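Coenzyme A transferase (Yersinia pestis, PDB 3QLI) binds coenzyme A and probably transfers it from acyl-CoA thioesters to carboxylates such as acetate. Local coordinates at residues L231-A236 with G375-I380; C237-V242 with V332-A337; G260-V265 with V317-D322; H324-N329 with L364-G369. One frame throughout, in Å; residues are numbered along the deposited sequence.

Contact 1: residues L231-A236 with G375-I380; sequences LVPDGA and GGRSII
R377 reaches from the start of a strand to the loop 231-236, where its NH1 donates a hydrogen bond of 2.7 Å to L231 O. The bond is somewhat bent, with an angle of 143° at the hydrogen. The oxygen lies in the guanidinium plane, at its edge, while NH1 stands above the plane of the carbonyl. L231 also lays CD2 over one face of the guanidinium, so the same residue meets the arginine with a polar backbone atom and a methyl. Further along the strand, I379 CD1 packs against L231 CD1 at 3.8 Å and against L231 CB at 3.9 Å, the two branched side chains crossing obliquely. The extended R377 chain from CG to NE (chi2 -175°, chi3 178°) gives the guanidinium the span it needs. In the second shell, V333 of the neighbouring strand touches V232, P233 and I379, and Y411 of strand 411-414, on the other flank of strand 377-381, packs on R377 and I379. G235, with its positive phi, suits the type II beta turn from P233 to A236. The exit of helix 220-230 is thus tied to the sheet by the arginine's hydrogen bond and by the packing of I379, and the carbonyl would help offset the positive charge.

Contact 2: residues C237-V242 with V332-A337; sequences CLQMGV and VVSINA
Strands 237-240 and 332-337 run side by side in the same direction, their axes 4.7 Å apart at an angle of 14°, as neighbours in the mixed, largely parallel sheet of an alpha/beta domain. C237 pairs with V332, L238 with V333 and Q239 with S334. V333 N donates to C237 O, Q239 N to V333 O and I335 N to Q239 O, each at 3.0 Å, the zigzag of a parallel pair. Beyond the last of these bonds, a water accepts from G241 N and donates to I335 O, bridging the strands where they begin to part.

On one face, L238, M240, V333 and I335 are apolar, as befits a surface covered by helices 244-252 and 268-276. M240 and I335 run alongside each other in the same sense, and M240 CE meets I335 CD1 at 3.7 Å. The other face, under helix 363-372, carries C237, V332 and a polar group built on Q239. The Q239 chain bends at chi2 (-96°), which turns CD toward the neighbouring strand. S334 OG then donates to Q239 OE1 nearly along the C=O axis. Glutamine suits this buried place because its amide both accepts and donates, and F366 of the overlying helix packs on Q239 and S334. V242, just past the strand, belongs to a coenzyme A site seen in this protein. At the far end of the amide, Q239 NE2 gives N336 OD1 an almost straight bond of 3.0 Å (176°), with the acceptor in the plane of the Q239 amide.

Contact 3: residues G260-V265 with V317-D322; sequences GIHTEV and VDYVND
H262 and V320 make the shorter of two polar links here: H262 NE2 donates to V320 O over 2.8 Å, at an angle of 158° at the hydrogen. The oxygen lies at the edge of the imidazole, and NE2 meets it in the carbonyl plane, on a lone pair. Histidine fits because its ring, with CG anti to the backbone N (chi1 179°), presents a donor to a carbonyl at the end of helix 317-320. Y319 CE2 comes to the same ring edge, while Y319 OH is satisfied by D287. The second link joins N321 ND2 to E264 OE1 at 2.9 Å, on the anti side of the carboxylate, with the carboxylate and amide planes 41° apart. N321 ND2 also bonds to D365, whereas N321 OD1 is buried without a partner in the model. E264 is the residue to which coenzyme A has been seen covalently attached, so N321 probably helps to orient its carboxylate. T263 OG1 donates to V265 O and also bonds to M240 N. V320 CG1 lies 3.3 Å from T263 O. Strand 260-261 and the loop after it, backbone-bonded to V292 of strand 291-293, face helix 317-320, with helix 323-326 following directly.

Contact 4: residues H324-N329 with L364-G369; sequences HIIAQN and LDFVRG
F366 carries I326 on one face of its ring: I326 CD1 stands 3.6 Å from the ring centroid and only 8° off the normal, a CH-pi contact over the centre. I326 CG1 comes in at the rim, 3.7 Å from F366 CE1, and the isoleucine chain runs roughly perpendicular to that of the phenylalanine. On the other flat groups, Q328 NE2 lies over one face of the H324 ring, offset toward its rim, while donating to H324 O; L364 CD2 covers one face of the R368 guanidinium. The H324 ring also stacks with H324 of the second subunit.

The isoleucine suits its place by branching both ways. With CG1 beside the backbone N (chi1 -67°), CG2 is left to rest on the helix backbone, 3.7 Å from G369 C, as CD1 does on D365 O. Glycine at 369 lets the I326 side chain come down on the helix backbone, with I326 CB 4.0 Å from G369 CA. A327 CB adds a contact to G369 O at 3.7 Å. This packing brings helix 323-326 and the turn 326-329 against helix 363-372. Strand 332-337 lies beneath both, V332 touching I326 and S334 touching F366, while F366 also reaches Q239 of strand 237-240 and lies close to E264.

Overall arrangement
From the N terminus, the chain leaves helix 220-230 through loop 231-236, which opens contact 1, and runs straight into strand 237-240 of contact 2. Segment 260-265 follows and is met by 317-322, so contact 3 is the first to close, inside the loop that contact 2 completes at 332-337. Contact 4 opens at 324-329, before contact 2 has closed, and ends at 364-369, so contacts 2 and 4 cross, while contacts 3 and 4 follow in series. Contact 1 closes last, at 375-380, and encloses the other three. Contacts 1, 2 and 3 reach one sheet, and contact 4 joins helices packed over it beside E264.

Contact 1: residues L231-A236 with G375-I380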
loop_
_atom_site.group_PDB
_atom_site.type_symbol
_atom_site.label_atom_id
_atom_site.label_comp_id
_atom_site.label_asym_id
_atom_site.label_seq_id
_atom_site.Cartn_x
_atom_site.Cartn_y
_atom_site.Cartn_z
ATOM N N LEU A 231 23.914 3.260 6.858
ATOM C CA LEU A 231 22.854 3.843 6.036
ATOM C C LEU A 231 22.060 4.919 6.781
ATOM O O LEU A 231 21.121 5.492 6.232
ATOM C CB LEU A 231 21.893 2.747 5.543
ATOM C CG LEU A 231 22.478 1.698 4.596
ATOM C CD1 LEU A 231 21.540 0.509 4.441
ATOM C CD2 LEU A 231 22.786 2.320 3.244
ATOM N N VAL A 232 22.431 5.175 8.033
ATOM C CA VAL A 232 21.806 6.229 8.829
ATOM C C VAL A 232 22.701 7.465 8.894
ATOM O O VAL A 232 23.789 7.420 9.475
ATOM C CB VAL A 232 21.541 5.749 10.267
ATOM C CG1 VAL A 232 20.807 6.813 11.047
ATOM C CG2 VAL A 232 20.734 4.448 10.251
ATOM N N PRO A 233 22.250 8.581 8.302
ATOM C CA PRO A 233 23.033 9.827 8.368
ATOM C C PRO A 233 22.773 10.610 9.655
ATOM O O PRO A 233 21.755 10.362 10.295
ATOM C CB PRO A 233 22.515 10.618 7.170
ATOM C CG PRO A 233 21.101 10.146 6.993
ATOM C CD PRO A 233 21.073 8.699 7.427
ATOM N N ASP A 234 23.658 11.531 10.047
ATOM C CA ASP A 234 23.272 12.467 11.104
ATOM C C ASP A 234 21.945 13.122 10.674
ATOM O O ASP A 234 21.685 13.303 9.484
ATOM C CB ASP A 234 24.340 13.545 11.356
ATOM C CG ASP A 234 25.562 13.027 12.133
ATOM O OD1 ASP A 234 25.435 12.150 13.021
ATOM O OD2 ASP A 234 26.669 13.533 11.860
ATOM N N GLY A 235 21.104 13.460 11.643
ATOM C CA GLY A 235 19.851 14.121 11.346
ATOM C C GLY A 235 18.773 13.152 10.885
ATOM O O GLY A 235 17.657 13.571 10.598
ATOM N N ALA A 236 19.100 11.861 10.806
ATOM C CA ALA A 236 18.102 10.848 10.429
ATOM C C ALA A 236 16.908 10.837 11.389
ATOM O O ALA A 236 17.054 11.065 12.588
ATOM C CB ALA A 236 18.741 9.466 10.365
ATOM N N GLY A 375 15.447 12.182 1.089
ATOM C CA GLY A 375 16.646 11.566 1.640
ATOM C C GLY A 375 16.331 10.310 2.456
ATOM O O GLY A 375 17.206 9.766 3.124
ATOM N N GLY A 376 15.083 9.851 2.402
ATOM C CA GLY A 376 14.633 8.728 3.218
ATOM C C GLY A 376 15.090 7.368 2.711
ATOM O O GLY A 376 15.324 7.185 1.505
ATOM N N ARG A 377 15.221 6.413 3.632
ATOM C CA ARG A 377 15.541 5.033 3.279
ATOM C C ARG A 377 14.709 4.061 4.105
ATOM O O ARG A 377 14.623 4.196 5.331
ATOM C CB ARG A 377 17.025 4.722 3.539
ATOM C CG ARG A 377 18.007 5.527 2.705
ATOM C CD ARG A 377 19.458 5.078 2.941
ATOM N NE ARG A 377 20.367 5.837 2.080
ATOM C CZ ARG A 377 21.473 6.451 2.492
ATOM N NH1 ARG A 377 21.849 6.388 3.766
ATOM N NH2 ARG A 377 22.211 7.127 1.618
ATOM N N SER A 378 14.110 3.082 3.433
ATOM C CA SER A 378 13.473 1.965 4.131
ATOM C C SER A 378 14.394 0.744 4.069
ATOM O O SER A 378 14.859 0.364 2.996
ATOM C CB SER A 378 12.130 1.607 3.485
ATOM O OG SER A 378 11.774 0.268 3.806
ATOM N N ILE A 379 14.668 0.155 5.227
ATOM C CA ILE A 379 15.540 -1.005 5.331
ATOM C C ILE A 379 14.743 -2.175 5.904
ATOM O O ILE A 379 14.035 -2.033 6.910
ATOM C CB ILE A 379 16.736 -0.725 6.270
ATOM C CG1 ILE A 379 17.615 0.382 5.673
ATOM C CG2 ILE A 379 17.540 -2.009 6.508
ATOM C CD1 ILE A 379 18.511 1.087 6.686
ATOM N N ILE A 380 14.841 -3.325 5.255
ATOM C CA ILE A 380 14.261 -4.544 5.808
ATOM C C ILE A 380 15.419 -5.528 5.920
ATOM O O ILE A 380 16.127 -5.770 4.950
ATOM C CB ILE A 380 13.156 -5.104 4.914
ATOM C CG1 ILE A 380 11.935 -4.160 4.944
ATOM C CG2 ILE A 380 12.786 -6.512 5.368
ATOM C CD1 ILE A 380 10.827 -4.527 3.935
#

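Contact 2: residues C237-V242 with V332-A337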
loop_
_atom_site.group_PDB
_atom_site.type_symbol
_atom_site.label_atom_id
_atom_site.label_comp_id
_atom_site.label_asym_id
_atom_site.label_seq_id
_atom_site.Cartn_x
_atom_site.Cartn_y
_atom_site.Cartn_z
ATOM N N CYS A 237 15.722 10.568 10.855
ATOM C CA CYS A 237 14.524 10.486 11.672
ATOM C C CYS A 237 14.092 9.018 11.721
ATOM O O CYS A 237 13.584 8.478 10.738
ATOM C CB CYS A 237 13.426 11.355 11.059
ATOM S SG CYS A 237 11.919 11.460 12.044
ATOM N N LEU A 238 14.280 8.394 12.879
ATOM C CA LEU A 238 14.229 6.939 13.013
ATOM C C LEU A 238 12.849 6.355 13.300
ATOM O O LEU A 238 12.080 6.893 14.104
ATOM C CB LEU A 238 15.145 6.506 14.150
ATOM C CG LEU A 238 16.625 6.872 14.067
ATOM C CD1 LEU A 238 17.317 6.420 15.344
ATOM C CD2 LEU A 238 17.241 6.214 12.843
ATOM N N GLN A 239 12.559 5.242 12.636
ATOM C CA GLN A 239 11.533 4.303 13.107
ATOM C C GLN A 239 12.204 2.944 13.226
ATOM O O GLN A 239 12.971 2.562 12.342
ATOM C CB GLN A 239 10.354 4.207 12.145
ATOM C CG GLN A 239 9.383 3.064 12.499
ATOM C CD GLN A 239 9.659 1.792 11.709
ATOM O OE1 GLN A 239 10.227 1.841 10.613
ATOM N NE2 GLN A 239 9.262 0.641 12.267
ATOM N N MET A 240 11.952 2.224 14.319
ATOM C CA MET A 240 12.373 0.829 14.357
ATOM C C MET A 240 11.504 -0.041 15.255
ATOM O O MET A 240 10.742 0.470 16.064
ATOM C CB MET A 240 13.848 0.688 14.730
ATOM C CG MET A 240 14.224 1.222 16.086
ATOM S SD MET A 240 16.034 1.090 16.270
ATOM C CE MET A 240 16.605 2.364 15.157
ATOM N N GLY A 241 11.634 -1.355 15.093
ATOM C CA GLY A 241 10.887 -2.315 15.890
ATOM C C GLY A 241 11.572 -2.638 17.208
ATOM O O GLY A 241 12.425 -1.886 17.691
ATOM N N VAL A 242 11.200 -3.772 17.790
ATOM C CA VAL A 242 11.760 -4.213 19.062
ATOM C C VAL A 242 12.676 -5.416 18.822
ATOM O O VAL A 242 12.590 -6.066 17.781
ATOM C CB VAL A 242 10.645 -4.618 20.051
ATOM C CG1 VAL A 242 9.822 -3.406 20.464
ATOM C CG2 VAL A 242 9.749 -5.682 19.423
ATOM N N VAL A 332 14.152 10.260 6.791
ATOM C CA VAL A 332 13.577 9.148 7.531
ATOM C C VAL A 332 14.407 7.898 7.279
ATOM O O VAL A 332 14.814 7.623 6.143
ATOM C CB VAL A 332 12.118 8.883 7.110
ATOM C CG1 VAL A 332 11.605 7.577 7.732
ATOM C CG2 VAL A 332 11.233 10.064 7.518
ATOM N N VAL A 333 14.698 7.158 8.345
ATOM C CA VAL A 333 15.234 5.817 8.174
ATOM C C VAL A 333 14.320 4.856 8.907
ATOM O O VAL A 333 14.167 4.950 10.121
ATOM C CB VAL A 333 16.665 5.662 8.696
ATOM C CG1 VAL A 333 17.116 4.219 8.519
ATOM C CG2 VAL A 333 17.614 6.621 7.951
ATOM N N SER A 334 13.687 3.967 8.143
ATOM C CA SER A 334 12.819 2.931 8.686
ATOM C C SER A 334 13.591 1.623 8.729
ATOM O O SER A 334 14.108 1.175 7.706
ATOM C CB SER A 334 11.589 2.757 7.800
ATOM O OG SER A 334 10.931 1.530 8.100
ATOM N N ILE A 335 13.679 1.022 9.912
ATOM C CA ILE A 335 14.392 -0.237 10.075
ATOM C C ILE A 335 13.442 -1.302 10.594
ATOM O O ILE A 335 13.010 -1.258 11.746
ATOM C CB ILE A 335 15.579 -0.077 11.047
ATOM C CG1 ILE A 335 16.562 0.971 10.512
ATOM C CG2 ILE A 335 16.276 -1.430 11.286
ATOM C CD1 ILE A 335 17.443 1.619 11.589
ATOM N N ASN A 336 13.099 -2.239 9.720
ATOM C CA ASN A 336 12.177 -3.323 10.038
ATOM C C ASN A 336 12.835 -4.674 9.805
ATOM O O ASN A 336 13.752 -4.786 9.010
ATOM C CB ASN A 336 10.935 -3.222 9.170
ATOM C CG ASN A 336 10.051 -2.065 9.565
ATOM O OD1 ASN A 336 9.675 -1.942 10.725
ATOM N ND2 ASN A 336 9.729 -1.205 8.608
ATOM N N ALA A 337 12.347 -5.701 10.487
ATOM C CA ALA A 337 12.899 -7.036 10.333
ATOM C C ALA A 337 11.937 -7.879 9.509
ATOM O O ALA A 337 10.772 -7.535 9.380
ATOM C CB ALA A 337 13.114 -7.661 11.704
HETATM O O HOH W 1 13.450 -3.008 13.850
#

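Contact 3: residues G260-V265 with V317-D322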
loop_
_atom_site.group_PDB
_atom_site.type_symbol
_atom_site.label_atom_id
_atom_site.label_comp_id
_atom_site.label_asym_id
_atom_site.label_seq_id
_atom_site.Cartn_x
_atom_site.Cartn_y
_atom_site.Cartn_z
ATOM N N GLY A 260 16.288 12.223 15.050
ATOM C CA GLY A 260 14.906 12.400 15.453
ATOM C C GLY A 260 14.239 11.045 15.586
ATOM O O GLY A 260 14.783 10.027 15.130
ATOM N N ILE A 261 13.061 11.025 16.207
ATOM C CA ILE A 261 12.284 9.796 16.317
ATOM C C ILE A 261 10.850 10.028 15.859
ATOM O O ILE A 261 10.182 10.949 16.328
ATOM C CB ILE A 261 12.250 9.264 17.774
ATOM C CG1 ILE A 261 13.621 8.714 18.191
ATOM C CG2 ILE A 261 11.177 8.166 17.929
ATOM C CD1 ILE A 261 13.687 8.322 19.659
ATOM N N HIS A 262 10.402 9.207 14.917
ATOM C CA HIS A 262 8.986 9.103 14.567
ATOM C C HIS A 262 8.759 7.642 14.234
ATOM O O HIS A 262 9.034 7.184 13.110
ATOM C CB HIS A 262 8.645 9.993 13.365
ATOM C CG HIS A 262 7.210 9.907 12.938
ATOM N ND1 HIS A 262 6.307 10.933 13.131
ATOM C CD2 HIS A 262 6.519 8.909 12.334
ATOM C CE1 HIS A 262 5.127 10.574 12.654
ATOM N NE2 HIS A 262 5.232 9.352 12.154
ATOM N N THR A 263 8.277 6.906 15.227
ATOM C CA THR A 263 8.297 5.460 15.175
ATOM C C THR A 263 6.909 4.947 15.530
ATOM O O THR A 263 6.134 5.650 16.184
ATOM C CB THR A 263 9.351 4.932 16.162
ATOM O OG1 THR A 263 9.520 3.519 15.982
ATOM C CG2 THR A 263 8.952 5.258 17.621
ATOM N N GLU A 264 6.573 3.742 15.078
ATOM C CA GLU A 264 5.315 3.139 15.514
ATOM C C GLU A 264 5.460 2.683 16.960
ATOM O O GLU A 264 4.760 3.173 17.844
ATOM C CB GLU A 264 4.926 1.967 14.623
ATOM C CG GLU A 264 3.576 1.325 15.002
ATOM C CD GLU A 264 3.391 -0.025 14.325
ATOM O OE1 GLU A 264 3.387 -0.070 13.079
ATOM O OE2 GLU A 264 3.267 -1.036 15.045
ATOM N N VAL A 265 6.376 1.751 17.203
ATOM C CA VAL A 265 6.646 1.308 18.568
ATOM C C VAL A 265 7.902 1.981 19.141
ATOM O O VAL A 265 8.956 2.044 18.487
ATOM C CB VAL A 265 6.797 -0.240 18.669
ATOM C CG1 VAL A 265 8.021 -0.695 17.932
ATOM C CG2 VAL A 265 6.896 -0.687 20.135
ATOM N N VAL A 317 -2.413 6.269 15.947
ATOM C CA VAL A 317 -1.785 5.497 14.876
ATOM C C VAL A 317 -2.155 6.012 13.486
ATOM O O VAL A 317 -1.371 5.888 12.550
ATOM C CB VAL A 317 -2.080 3.983 15.013
ATOM C CG1 VAL A 317 -3.599 3.715 14.891
ATOM C CG2 VAL A 317 -1.261 3.181 14.001
ATOM N N ASP A 318 -3.326 6.634 13.352
ATOM C CA ASP A 318 -3.718 7.147 12.041
ATOM C C ASP A 318 -2.918 8.398 11.661
ATOM O O ASP A 318 -2.943 8.828 10.511
ATOM C CB ASP A 318 -5.233 7.394 11.949
ATOM C CG ASP A 318 -5.761 8.305 13.058
ATOM O OD1 ASP A 318 -5.378 8.156 14.241
ATOM O OD2 ASP A 318 -6.588 9.177 12.738
ATOM N N TYR A 319 -2.198 8.967 12.626
ATOM C CA TYR A 319 -1.207 10.016 12.328
ATOM C C TYR A 319 0.167 9.396 12.123
ATOM O O TYR A 319 0.824 9.584 11.089
ATOM C CB TYR A 319 -1.143 11.027 13.479
ATOM C CG TYR A 319 -0.048 12.088 13.376
ATOM C CD1 TYR A 319 -0.273 13.285 12.706
ATOM C CD2 TYR A 319 1.202 11.899 13.966
ATOM C CE1 TYR A 319 0.707 14.254 12.614
ATOM C CE2 TYR A 319 2.189 12.867 13.875
ATOM C CZ TYR A 319 1.931 14.045 13.197
ATOM O OH TYR A 319 2.906 15.026 13.109
ATOM N N VAL A 320 0.609 8.651 13.126
ATOM C CA VAL A 320 1.979 8.165 13.143
ATOM C C VAL A 320 2.286 7.286 11.941
ATOM O O VAL A 320 3.369 7.396 11.346
ATOM C CB VAL A 320 2.267 7.372 14.430
ATOM C CG1 VAL A 320 3.623 6.678 14.335
ATOM C CG2 VAL A 320 2.187 8.301 15.655
ATOM N N ASN A 321 1.345 6.410 11.595
ATOM C CA ASN A 321 1.556 5.451 10.513
ATOM C C ASN A 321 0.984 5.913 9.168
ATOM O O ASN A 321 0.875 5.115 8.247
ATOM C CB ASN A 321 0.965 4.068 10.868
ATOM C CG ASN A 321 1.854 3.281 11.809
ATOM O OD1 ASN A 321 2.279 3.795 12.842
ATOM N ND2 ASN A 321 2.182 2.035 11.435
ATOM N N ASP A 322 0.618 7.187 9.049
ATOM C CA ASP A 322 0.198 7.726 7.752
ATOM C C ASP A 322 1.456 7.983 6.917
ATOM O O ASP A 322 2.296 8.800 7.293
ATOM C CB ASP A 322 -0.573 9.036 7.951
ATOM C CG ASP A 322 -1.088 9.626 6.639
ATOM O OD1 ASP A 322 -0.585 9.246 5.553
ATOM O OD2 ASP A 322 -1.995 10.482 6.707
#

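Contact 4: residues H324-N329 with L364-G369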
loop_
_atom_site.group_PDB
_atom_site.type_symbol
_atom_site.label_atom_id
_atom_site.label_comp_id
_atom_site.label_asym_id
_atom_site.label_seq_id
_atom_site.Cartn_x
_atom_site.Cartn_y
_atom_site.Cartn_z
ATOM N N HIS A 324 1.952 9.698 4.404
ATOM C CA HIS A 324 2.075 11.109 4.036
ATOM C C HIS A 324 2.696 11.914 5.161
ATOM O O HIS A 324 3.507 12.814 4.922
ATOM C CB HIS A 324 0.726 11.725 3.664
ATOM C CG HIS A 324 0.789 13.210 3.480
ATOM N ND1 HIS A 324 1.337 13.795 2.361
ATOM C CD2 HIS A 324 0.405 14.229 4.287
ATOM C CE1 HIS A 324 1.278 15.109 2.479
ATOM N NE2 HIS A 324 0.712 15.397 3.637
ATOM N N ILE A 325 2.324 11.578 6.395
ATOM C CA ILE A 325 2.901 12.221 7.575
ATOM C C ILE A 325 4.367 11.812 7.771
ATOM O O ILE A 325 5.246 12.654 7.979
ATOM C CB ILE A 325 2.100 11.841 8.828
ATOM C CG1 ILE A 325 0.688 12.437 8.762
ATOM C CG2 ILE A 325 2.811 12.306 10.091
ATOM C CD1 ILE A 325 0.655 13.955 8.701
ATOM N N ILE A 326 4.635 10.514 7.702
ATOM C CA ILE A 326 6.006 10.015 7.862
ATOM C C ILE A 326 6.964 10.744 6.908
ATOM O O ILE A 326 8.076 11.144 7.292
ATOM C CB ILE A 326 6.077 8.495 7.603
ATOM C CG1 ILE A 326 5.301 7.734 8.694
ATOM C CG2 ILE A 326 7.537 8.011 7.557
ATOM C CD1 ILE A 326 4.808 6.370 8.251
ATOM N N ALA A 327 6.507 10.924 5.670
ATOM C CA ALA A 327 7.339 11.453 4.591
ATOM C C ALA A 327 7.657 12.939 4.739
ATOM O O ALA A 327 8.539 13.449 4.048
ATOM C CB ALA A 327 6.676 11.196 3.226
ATOM N N GLN A 328 6.939 13.637 5.612
ATOM C CA GLN A 328 7.179 15.079 5.777
ATOM C C GLN A 328 8.464 15.376 6.537
ATOM O O GLN A 328 9.014 16.472 6.437
ATOM C CB GLN A 328 5.990 15.768 6.447
ATOM C CG GLN A 328 4.648 15.515 5.735
ATOM C CD GLN A 328 4.693 15.853 4.262
ATOM O OE1 GLN A 328 5.047 16.971 3.886
ATOM N NE2 GLN A 328 4.340 14.876 3.406
ATOM N N ASN A 329 8.942 14.406 7.302
ATOM C CA ASN A 329 10.252 14.543 7.923
ATOM C C ASN A 329 11.323 14.091 6.938
ATOM O O ASN A 329 11.156 13.077 6.268
ATOM C CB ASN A 329 10.327 13.761 9.238
ATOM C CG ASN A 329 9.450 14.368 10.326
ATOM O OD1 ASN A 329 9.408 15.588 10.481
ATOM N ND2 ASN A 329 8.741 13.520 11.077
ATOM N N LEU A 364 4.627 -1.965 6.349
ATOM C CA LEU A 364 4.525 -1.388 5.017
ATOM C C LEU A 364 4.272 0.121 5.049
ATOM O O LEU A 364 4.694 0.834 4.145
ATOM C CB LEU A 364 3.458 -2.110 4.183
ATOM C CG LEU A 364 3.352 -1.700 2.712
ATOM C CD1 LEU A 364 4.698 -1.856 1.970
ATOM C CD2 LEU A 364 2.282 -2.532 2.042
ATOM N N ASP A 365 3.562 0.610 6.064
ATOM C CA ASP A 365 3.362 2.052 6.213
ATOM C C ASP A 365 4.706 2.780 6.211
ATOM O O ASP A 365 4.860 3.824 5.589
ATOM C CB ASP A 365 2.654 2.385 7.527
ATOM C CG ASP A 365 1.292 1.725 7.637
ATOM O OD1 ASP A 365 0.643 1.539 6.591
ATOM O OD2 ASP A 365 0.895 1.384 8.766
ATOM N N PHE A 366 5.669 2.222 6.934
ATOM C CA PHE A 366 6.968 2.868 7.069
ATOM C C PHE A 366 7.886 2.586 5.876
ATOM O O PHE A 366 8.725 3.413 5.529
ATOM C CB PHE A 366 7.608 2.498 8.413
ATOM C CG PHE A 366 7.165 3.408 9.533
ATOM C CD1 PHE A 366 7.815 4.614 9.746
ATOM C CD2 PHE A 366 6.047 3.103 10.303
ATOM C CE1 PHE A 366 7.390 5.486 10.730
ATOM C CE2 PHE A 366 5.616 3.978 11.306
ATOM C CZ PHE A 366 6.292 5.164 11.517
ATOM N N VAL A 367 7.723 1.428 5.245
ATOM C CA VAL A 367 8.424 1.160 3.985
ATOM C C VAL A 367 8.041 2.244 2.968
ATOM O O VAL A 367 8.901 2.837 2.304
ATOM C CB VAL A 367 8.068 -0.256 3.431
ATOM C CG1 VAL A 367 8.565 -0.430 1.992
ATOM C CG2 VAL A 367 8.635 -1.348 4.333
ATOM N N ARG A 368 6.743 2.511 2.857
ATOM C CA ARG A 368 6.239 3.536 1.942
ATOM C C ARG A 368 6.635 4.944 2.369
ATOM O O ARG A 368 7.067 5.758 1.555
ATOM C CB ARG A 368 4.711 3.457 1.870
ATOM C CG ARG A 368 4.158 2.188 1.236
ATOM C CD ARG A 368 2.640 2.084 1.538
ATOM N NE ARG A 368 1.925 1.167 0.653
ATOM C CZ ARG A 368 0.714 0.666 0.915
ATOM N NH1 ARG A 368 0.103 0.979 2.053
ATOM N NH2 ARG A 368 0.109 -0.155 0.050
ATOM N N GLY A 369 6.446 5.252 3.645
ATOM C CA GLY A 369 6.721 6.584 4.149
ATOM C C GLY A 369 8.195 6.948 4.081
ATOM O O GLY A 369 8.543 8.068 3.698
#